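Local coordinates for 49 protein (Murid herpesvirus 4, PDB 6A4V) that interacts with the host poly(ADP-ribose) polymerase 1 and probably facilitates virus replication in this way, at residues P160-V172 and S214-K228. Residues are numbered along the deposited sequence; the frame is centred on the assembly and turned at random.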
ATOM      1  N   PRO B 160     -10.077  29.002 -11.332  1.00 73.64           N
ATOM      2  CA  PRO B 160      -9.328  27.764 -11.134  1.00 71.49           C
ATOM      3  C   PRO B 160      -8.104  27.934 -10.222  1.00 72.38           C
ATOM      4  O   PRO B 160      -7.407  28.943 -10.253  1.00 75.49           O
ATOM      5  CB  PRO B 160      -8.864  27.339 -12.541  1.00 76.33           C
ATOM      6  CG  PRO B 160      -9.774  28.095 -13.503  1.00 79.77           C
ATOM      7  CD  PRO B 160     -10.316  29.300 -12.752  1.00 79.28           C
ATOM      8  N   VAL B 161      -7.849  26.887  -9.445  1.00 63.99           N
ATOM      9  CA  VAL B 161      -6.950  26.933  -8.336  1.00 63.70           C
ATOM     10  C   VAL B 161      -5.524  27.182  -8.823  1.00 53.69           C
ATOM     11  O   VAL B 161      -4.787  27.933  -8.221  1.00 51.56           O
ATOM     12  CB  VAL B 161      -7.074  25.636  -7.526  1.00 61.01           C
ATOM     13  CG1 VAL B 161      -5.947  25.464  -6.532  1.00 64.78           C
ATOM     14  CG2 VAL B 161      -8.434  25.573  -6.852  1.00 63.94           C
ATOM     15  N   HIS B 162      -5.137  26.528  -9.909  1.00 48.95           N
ATOM     16  CA  HIS B 162      -3.805  26.689 -10.455  1.00 52.69           C
ATOM     17  C   HIS B 162      -3.560  28.157 -10.883  1.00 57.32           C
ATOM     18  O   HIS B 162      -2.507  28.718 -10.626  1.00 57.73           O
ATOM     19  CB  HIS B 162      -3.609  25.678 -11.598  1.00 63.56           C
ATOM     20  CG  HIS B 162      -4.452  25.923 -12.807  1.00 58.64           C
ATOM     21  ND1 HIS B 162      -5.820  25.710 -12.819  1.00 70.86           N
ATOM     22  CD2 HIS B 162      -4.125  26.348 -14.044  1.00 52.95           C
ATOM     23  CE1 HIS B 162      -6.295  25.982 -14.019  1.00 66.57           C
ATOM     24  NE2 HIS B 162      -5.276  26.385 -14.780  1.00 61.73           N
ATOM     25  N   GLU B 163      -4.552  28.798 -11.510  1.00 57.91           N
ATOM     26  CA  GLU B 163      -4.435  30.205 -11.881  1.00 63.73           C
ATOM     27  C   GLU B 163      -4.048  31.022 -10.643  1.00 61.01           C
ATOM     28  O   GLU B 163      -3.061  31.758 -10.677  1.00 64.67           O
ATOM     29  CB  GLU B 163      -5.714  30.701 -12.560  1.00 75.10           C
ATOM     30  CG  GLU B 163      -5.690  30.517 -14.074  1.00 74.87           C
ATOM     31  CD  GLU B 163      -7.041  30.605 -14.755  1.00 81.91           C
ATOM     32  OE1 GLU B 163      -7.944  31.250 -14.179  1.00 96.21           O
ATOM     33  OE2 GLU B 163      -7.194  30.015 -15.854  1.00 74.36           O
ATOM     34  N   TRP B 164      -4.789  30.824  -9.542  1.00 57.81           N
ATOM     35  CA  TRP B 164      -4.556  31.513  -8.259  1.00 50.29           C
ATOM     36  C   TRP B 164      -3.166  31.223  -7.693  1.00 60.44           C
ATOM     37  O   TRP B 164      -2.542  32.127  -7.154  1.00 59.36           O
ATOM     38  CB  TRP B 164      -5.667  31.151  -7.268  1.00 54.25           C
ATOM     39  CG  TRP B 164      -5.652  31.823  -5.930  1.00 42.06           C
ATOM     40  CD1 TRP B 164      -6.410  32.902  -5.576  1.00 41.94           C
ATOM     41  CD2 TRP B 164      -5.087  31.330  -4.699  1.00 36.83           C
ATOM     42  NE1 TRP B 164      -6.248  33.194  -4.246  1.00 39.54           N
ATOM     43  CE2 TRP B 164      -5.407  32.266  -3.688  1.00 35.24           C
ATOM     44  CE3 TRP B 164      -4.229  30.282  -4.368  1.00 41.02           C
ATOM     45  CZ2 TRP B 164      -4.980  32.131  -2.367  1.00 35.16           C
ATOM     46  CZ3 TRP B 164      -3.804  30.145  -3.063  1.00 32.99           C
ATOM     47  CH2 TRP B 164      -4.192  31.043  -2.074  1.00 36.43           C
ATOM     48  N   CYS B 165      -2.696  29.977  -7.802  1.00 60.59           N
ATOM     49  CA  CYS B 165      -1.352  29.624  -7.317  1.00 64.53           C
ATOM     50  C   CYS B 165      -0.283  30.387  -8.111  1.00 68.71           C
ATOM     51  O   CYS B 165       0.748  30.792  -7.556  1.00 69.73           O
ATOM     52  CB  CYS B 165      -1.079  28.124  -7.408  1.00 68.64           C
ATOM     53  SG  CYS B 165       0.328  27.592  -6.393  1.00 61.18           S
ATOM     54  N   ALA B 166      -0.517  30.550  -9.417  1.00 67.91           N
ATOM     55  CA  ALA B 166       0.443  31.188 -10.304  1.00 75.21           C
ATOM     56  C   ALA B 166       0.583  32.680  -9.946  1.00 78.08           C
ATOM     57  O   ALA B 166       1.705  33.159  -9.741  1.00 92.31           O
ATOM     58  CB  ALA B 166       0.032  30.982 -11.746  1.00 79.28           C
ATOM     59  N   CYS B 167      -0.539  33.406  -9.860  1.00 71.69           N
ATOM     60  CA  CYS B 167      -0.512  34.811  -9.443  1.00 75.57           C
ATOM     61  C   CYS B 167       0.409  35.004  -8.244  1.00 76.68           C
ATOM     62  O   CYS B 167       1.321  35.830  -8.263  1.00101.49           O
ATOM     63  CB  CYS B 167      -1.873  35.326  -9.008  1.00 71.23           C
ATOM     64  SG  CYS B 167      -3.016  35.483 -10.393  1.00 90.86           S
ATOM     65  N   PHE B 168       0.142  34.226  -7.200  1.00 68.69           N
ATOM     66  CA  PHE B 168       0.530  34.593  -5.892  1.00 60.67           C
ATOM     67  C   PHE B 168       1.857  33.923  -5.513  1.00 61.98           C
ATOM     68  O   PHE B 168       2.363  34.185  -4.442  1.00 64.29           O
ATOM     69  CB  PHE B 168      -0.642  34.298  -4.961  1.00 55.53           C
ATOM     70  CG  PHE B 168      -1.845  35.172  -5.205  1.00 62.19           C
ATOM     71  CD1 PHE B 168      -1.710  36.550  -5.272  1.00 73.29           C
ATOM     72  CD2 PHE B 168      -3.120  34.641  -5.306  1.00 76.19           C
ATOM     73  CE1 PHE B 168      -2.809  37.371  -5.452  1.00 65.50           C
ATOM     74  CE2 PHE B 168      -4.225  35.462  -5.502  1.00 72.94           C
ATOM     75  CZ  PHE B 168      -4.066  36.827  -5.577  1.00 74.21           C
ATOM     76  N   LEU B 169       2.424  33.083  -6.387  1.00 64.26           N
ATOM     77  CA  LEU B 169       3.811  32.618  -6.197  1.00 74.75           C
ATOM     78  C   LEU B 169       4.790  33.730  -6.587  1.00 72.03           C
ATOM     79  O   LEU B 169       4.690  34.254  -7.688  1.00 67.96           O
ATOM     80  CB  LEU B 169       4.061  31.388  -7.072  1.00 78.55           C
ATOM     81  CG  LEU B 169       3.419  30.087  -6.596  1.00 74.59           C
ATOM     82  CD1 LEU B 169       3.572  29.020  -7.664  1.00 72.21           C
ATOM     83  CD2 LEU B 169       3.985  29.644  -5.254  1.00 64.60           C
ATOM     84  N   THR B 170       5.763  34.042  -5.720  1.00 80.08           N
ATOM     85  CA  THR B 170       6.737  35.114  -6.017  1.00 85.30           C
ATOM     86  C   THR B 170       8.113  34.531  -6.368  1.00 86.48           C
ATOM     87  O   THR B 170       8.718  33.830  -5.567  1.00 77.95           O
ATOM     88  CB  THR B 170       6.815  36.121  -4.865  1.00 82.07           C
ATOM     89  OG1 THR B 170       7.476  35.520  -3.752  1.00 71.17           O
ATOM     90  CG2 THR B 170       5.444  36.619  -4.458  1.00 84.12           C
ATOM     91  N   SER B 171       8.578  34.862  -7.583  1.00102.30           N
ATOM     92  CA  SER B 171       9.932  34.587  -8.113  1.00108.68           C
ATOM     93  C   SER B 171      10.275  33.098  -7.954  1.00108.43           C
ATOM     94  O   SER B 171      10.905  32.687  -6.959  1.00101.30           O
ATOM     95  CB  SER B 171      10.989  35.501  -7.490  1.00109.07           C
ATOM     96  OG  SER B 171      11.289  35.142  -6.148  1.00106.42           O
ATOM     97  N   VAL B 172       9.859  32.294  -8.941  1.00 97.81           N
ATOM     98  CA  VAL B 172      10.059  30.855  -8.861  1.00121.56           C
ATOM     99  C   VAL B 172      10.533  30.258 -10.206  1.00139.65           C
ATOM    100  O   VAL B 172      10.700  29.039 -10.290  1.00152.77           O
ATOM    101  CB  VAL B 172       8.777  30.176  -8.337  1.00119.01           C
ATOM    102  CG1 VAL B 172       8.272  30.826  -7.058  1.00112.74           C
ATOM    103  CG2 VAL B 172       7.673  30.156  -9.378  1.00121.22           C
ATOM    104  N   SER B 214       9.739  34.769   2.108  1.00 70.70           N
ATOM    105  CA  SER B 214       9.256  34.722   0.750  1.00 75.27           C
ATOM    106  C   SER B 214       8.849  33.298   0.354  1.00 75.13           C
ATOM    107  O   SER B 214       7.761  33.081  -0.165  1.00 84.98           O
ATOM    108  CB  SER B 214      10.264  35.266  -0.207  1.00 75.39           C
ATOM    109  OG  SER B 214       9.797  35.089  -1.540  1.00 84.76           O
ATOM    110  N   THR B 215       9.742  32.337   0.587  1.00 74.44           N
ATOM    111  CA  THR B 215       9.544  30.966   0.137  1.00 71.83           C
ATOM    112  C   THR B 215       8.571  30.254   1.096  1.00 68.35           C
ATOM    113  O   THR B 215       7.672  29.545   0.659  1.00 72.77           O
ATOM    114  CB  THR B 215      10.904  30.290  -0.080  1.00 76.75           C
ATOM    115  OG1 THR B 215      11.553  30.208   1.191  1.00 82.71           O
ATOM    116  CG2 THR B 215      11.775  31.035  -1.078  1.00 74.40           C
ATOM    117  N   GLY B 216       8.690  30.507   2.399  1.00 57.90           N
ATOM    118  CA  GLY B 216       7.644  30.110   3.365  1.00 57.80           C
ATOM    119  C   GLY B 216       6.244  30.621   2.984  1.00 65.46           C
ATOM    120  O   GLY B 216       5.242  30.150   3.519  1.00 70.79           O
ATOM    121  N   LEU B 217       6.138  31.572   2.052  1.00 56.01           N
ATOM    122  CA  LEU B 217       4.810  32.004   1.588  1.00 56.84           C
ATOM    123  C   LEU B 217       4.445  31.290   0.293  1.00 65.76           C
ATOM    124  O   LEU B 217       3.320  30.845   0.166  1.00 75.84           O
ATOM    125  CB  LEU B 217       4.755  33.529   1.464  1.00 54.46           C
ATOM    126  CG  LEU B 217       4.698  34.243   2.820  1.00 48.49           C
ATOM    127  CD1 LEU B 217       4.356  35.703   2.669  1.00 54.15           C
ATOM    128  CD2 LEU B 217       3.702  33.596   3.757  1.00 47.01           C
ATOM    129  N   ASN B 218       5.410  31.131  -0.618  1.00 59.35           N
ATOM    130  CA  ASN B 218       5.225  30.259  -1.758  1.00 64.32           C
ATOM    131  C   ASN B 218       4.662  28.893  -1.315  1.00 66.11           C
ATOM    132  O   ASN B 218       3.766  28.335  -1.936  1.00 70.05           O
ATOM    133  CB  ASN B 218       6.528  30.144  -2.553  1.00 63.74           C
ATOM    134  CG  ASN B 218       6.742  31.309  -3.499  1.00 66.75           C
ATOM    135  OD1 ASN B 218       5.886  32.182  -3.622  1.00 76.22           O
ATOM    136  ND2 ASN B 218       7.875  31.335  -4.181  1.00 68.55           N
ATOM    137  N   VAL B 219       5.198  28.352  -0.225  1.00 66.29           N
ATOM    138  CA  VAL B 219       4.834  27.050   0.274  1.00 57.08           C
ATOM    139  C   VAL B 219       3.423  27.117   0.871  1.00 51.80           C
ATOM    140  O   VAL B 219       2.643  26.178   0.748  1.00 49.76           O
ATOM    141  CB  VAL B 219       5.861  26.581   1.325  1.00 57.15           C
ATOM    142  CG1 VAL B 219       5.306  25.551   2.295  1.00 58.74           C
ATOM    143  CG2 VAL B 219       7.119  26.045   0.677  1.00 60.45           C
ATOM    144  N   LEU B 220       3.126  28.187   1.600  1.00 54.26           N
ATOM    145  CA  LEU B 220       1.777  28.339   2.152  1.00 50.09           C
ATOM    146  C   LEU B 220       0.760  28.321   1.024  1.00 47.97           C
ATOM    147  O   LEU B 220      -0.331  27.764   1.137  1.00 46.05           O
ATOM    148  CB  LEU B 220       1.632  29.663   2.879  1.00 47.04           C
ATOM    149  CG  LEU B 220       0.229  29.882   3.434  1.00 49.99           C
ATOM    150  CD1 LEU B 220      -0.237  28.661   4.220  1.00 55.40           C
ATOM    151  CD2 LEU B 220       0.191  31.120   4.313  1.00 46.75           C
ATOM    152  N   VAL B 221       1.141  28.989  -0.059  1.00 46.77           N
ATOM    153  CA  VAL B 221       0.276  29.193  -1.140  1.00 44.93           C
ATOM    154  C   VAL B 221      -0.044  27.831  -1.717  1.00 47.52           C
ATOM    155  O   VAL B 221      -1.189  27.545  -2.056  1.00 56.41           O
ATOM    156  CB  VAL B 221       0.911  30.075  -2.228  1.00 43.62           C
ATOM    157  CG1 VAL B 221       0.318  29.761  -3.588  1.00 50.75           C
ATOM    158  CG2 VAL B 221       0.779  31.540  -1.919  1.00 43.92           C
ATOM    159  N   TYR B 222       1.028  27.078  -1.940  1.00 49.25           N
ATOM    160  CA  TYR B 222       0.971  25.801  -2.649  1.00 49.56           C
ATOM    161  C   TYR B 222       0.079  24.856  -1.837  1.00 49.42           C
ATOM    162  O   TYR B 222      -0.797  24.244  -2.373  1.00 57.96           O
ATOM    163  CB  TYR B 222       2.397  25.270  -2.810  1.00 41.87           C
ATOM    164  CG  TYR B 222       2.548  23.850  -3.289  1.00 44.63           C
ATOM    165  CD1 TYR B 222       2.692  23.567  -4.640  1.00 40.00           C
ATOM    166  CD2 TYR B 222       2.620  22.793  -2.397  1.00 38.26           C
ATOM    167  CE1 TYR B 222       2.891  22.273  -5.086  1.00 38.91           C
ATOM    168  CE2 TYR B 222       2.845  21.494  -2.830  1.00 42.80           C
ATOM    169  CZ  TYR B 222       2.952  21.228  -4.187  1.00 42.71           C
ATOM    170  OH  TYR B 222       3.153  19.957  -4.664  1.00 35.92           O
ATOM    171  N   TRP B 223       0.287  24.817  -0.523  1.00 44.42           N
ATOM    172  CA  TRP B 223      -0.513  23.947   0.300  1.00 51.07           C
ATOM    173  C   TRP B 223      -1.953  24.429   0.439  1.00 51.02           C
ATOM    174  O   TRP B 223      -2.847  23.612   0.623  1.00 45.65           O
ATOM    175  CB  TRP B 223       0.125  23.700   1.658  1.00 50.68           C
ATOM    176  CG  TRP B 223       1.288  22.777   1.504  1.00 49.60           C
ATOM    177  CD1 TRP B 223       2.607  23.093   1.608  1.00 53.89           C
ATOM    178  CD2 TRP B 223       1.240  21.386   1.173  1.00 51.16           C
ATOM    179  NE1 TRP B 223       3.382  21.996   1.381  1.00 45.87           N
ATOM    180  CE2 TRP B 223       2.570  20.926   1.130  1.00 55.02           C
ATOM    181  CE3 TRP B 223       0.209  20.458   1.018  1.00 51.54           C
ATOM    182  CZ2 TRP B 223       2.891  19.592   0.854  1.00 51.72           C
ATOM    183  CZ3 TRP B 223       0.522  19.142   0.779  1.00 37.64           C
ATOM    184  CH2 TRP B 223       1.844  18.729   0.647  1.00 50.93           C
ATOM    185  N   VAL B 224      -2.198  25.728   0.299  1.00 48.89           N
ATOM    186  CA  VAL B 224      -3.564  26.161   0.334  1.00 46.86           C
ATOM    187  C   VAL B 224      -4.220  25.649  -0.953  1.00 40.56           C
ATOM    188  O   VAL B 224      -5.306  25.169  -0.936  1.00 45.43           O
ATOM    189  CB  VAL B 224      -3.698  27.695   0.455  1.00 48.47           C
ATOM    190  CG1 VAL B 224      -4.972  28.200  -0.181  1.00 50.12           C
ATOM    191  CG2 VAL B 224      -3.637  28.184   1.885  1.00 46.18           C
ATOM    192  N   SER B 225      -3.542  25.834  -2.074  1.00 37.19           N
ATOM    193  CA  SER B 225      -4.027  25.416  -3.342  1.00 43.87           C
ATOM    194  C   SER B 225      -4.312  23.902  -3.288  1.00 43.96           C
ATOM    195  O   SER B 225      -5.340  23.484  -3.681  1.00 40.18           O
ATOM    196  CB  SER B 225      -3.073  25.735  -4.465  1.00 42.76           C
ATOM    197  OG  SER B 225      -2.479  27.035  -4.345  1.00 46.04           O
ATOM    198  N   VAL B 226      -3.340  23.114  -2.843  1.00 38.53           N
ATOM    199  CA  VAL B 226      -3.508  21.698  -2.756  1.00 37.99           C
ATOM    200  C   VAL B 226      -4.701  21.402  -1.851  1.00 33.43           C
ATOM    201  O   VAL B 226      -5.516  20.565  -2.151  1.00 37.53           O
ATOM    202  CB  VAL B 226      -2.264  20.963  -2.228  1.00 34.70           C
ATOM    203  CG1 VAL B 226      -2.605  19.505  -1.969  1.00 38.55           C
ATOM    204  CG2 VAL B 226      -1.094  21.084  -3.164  1.00 31.81           C
ATOM    205  N   PHE B 227      -4.784  22.064  -0.720  1.00 29.59           N
ATOM    206  CA  PHE B 227      -5.926  21.780   0.160  1.00 33.74           C
ATOM    207  C   PHE B 227      -7.276  21.997  -0.543  1.00 34.62           C
ATOM    208  O   PHE B 227      -8.309  21.326  -0.191  1.00 36.87           O
ATOM    209  CB  PHE B 227      -5.849  22.669   1.395  1.00 29.21           C
ATOM    210  CG  PHE B 227      -6.943  22.446   2.402  1.00 28.95           C
ATOM    211  CD1 PHE B 227      -6.983  21.270   3.136  1.00 31.21           C
ATOM    212  CD2 PHE B 227      -7.849  23.438   2.707  1.00 34.10           C
ATOM    213  CE1 PHE B 227      -7.998  21.063   4.053  1.00 38.01           C
ATOM    214  CE2 PHE B 227      -8.850  23.234   3.653  1.00 37.05           C
ATOM    215  CZ  PHE B 227      -8.923  22.042   4.330  1.00 34.78           C
ATOM    216  N   LYS B 228      -7.345  23.029  -1.405  1.00 37.98           N
ATOM    217  CA  LYS B 228      -8.618  23.427  -2.008  1.00 45.57           C
ATOM    218  C   LYS B 228      -8.954  22.347  -3.037  1.00 43.25           C
ATOM    219  O   LYS B 228     -10.113  21.890  -3.072  1.00 33.80           O
ATOM    220  CB  LYS B 228      -8.602  24.886  -2.498  1.00 50.83           C
ATOM    221  CG  LYS B 228      -9.560  25.254  -3.641  1.00 55.76           C
ATOM    222  CD  LYS B 228     -10.917  25.789  -3.187  1.00 61.07           C
ATOM    223  CE  LYS B 228     -11.688  26.553  -4.251  1.00 68.33           C
ATOM    224  NZ  LYS B 228     -11.210  27.943  -4.434  1.00 67.68           N
TER
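Asn218 grips the backbone of Thr170 with both ends of its side-chain amide. Thr170 N donates to OD1 of Asn218 at 2.8 Å, in the carbonyl plane and on a lone pair, while ND2 of Asn218 returns a bond of 3.0 Å to Thr170 O. The second bond is nearly as straight as the first, yet its donor stands above the Thr170 carbonyl plane. Two bonds to one residue fix the rotation of the buried amide and give the N-H and the C=O of Thr170 a partner each, in the loop that follows the helix. One residue earlier, CD2 of Leu169 lies 3.6 Å from Asn218 OD1, and Ser214 OG, one turn before Asn218 in its helix, gives a weak hydrogen bond to Thr170 OG1.

From here the two helices run back along each other almost exactly antiparallel, at 174° with their axes 9.7 Å apart at closest approach, as a helix pair within this largely helical protein. Val221 fills the middle, its CG1 3.5 Å from Cys165 SG. The indole of Trp164 swings down beside it, CG anti to the backbone N (chi1 -176°), and brings CH2 to 3.5 Å from Val224 CG1; the two side chains cross at about a right angle. Ser225 OG and Val221 O sit at the edge of that indole, already joined by a hydrogen bond of 2.7 Å, which leaves the serine hydroxyl turned back onto its own helix. CD2 of Phe168 lies over one face of the indole, toward its rim, and Tyr155 meets Trp164 edge-to-face. At the far end Val161 packs tightly, CG2 3.4 Å from Lys228 CG.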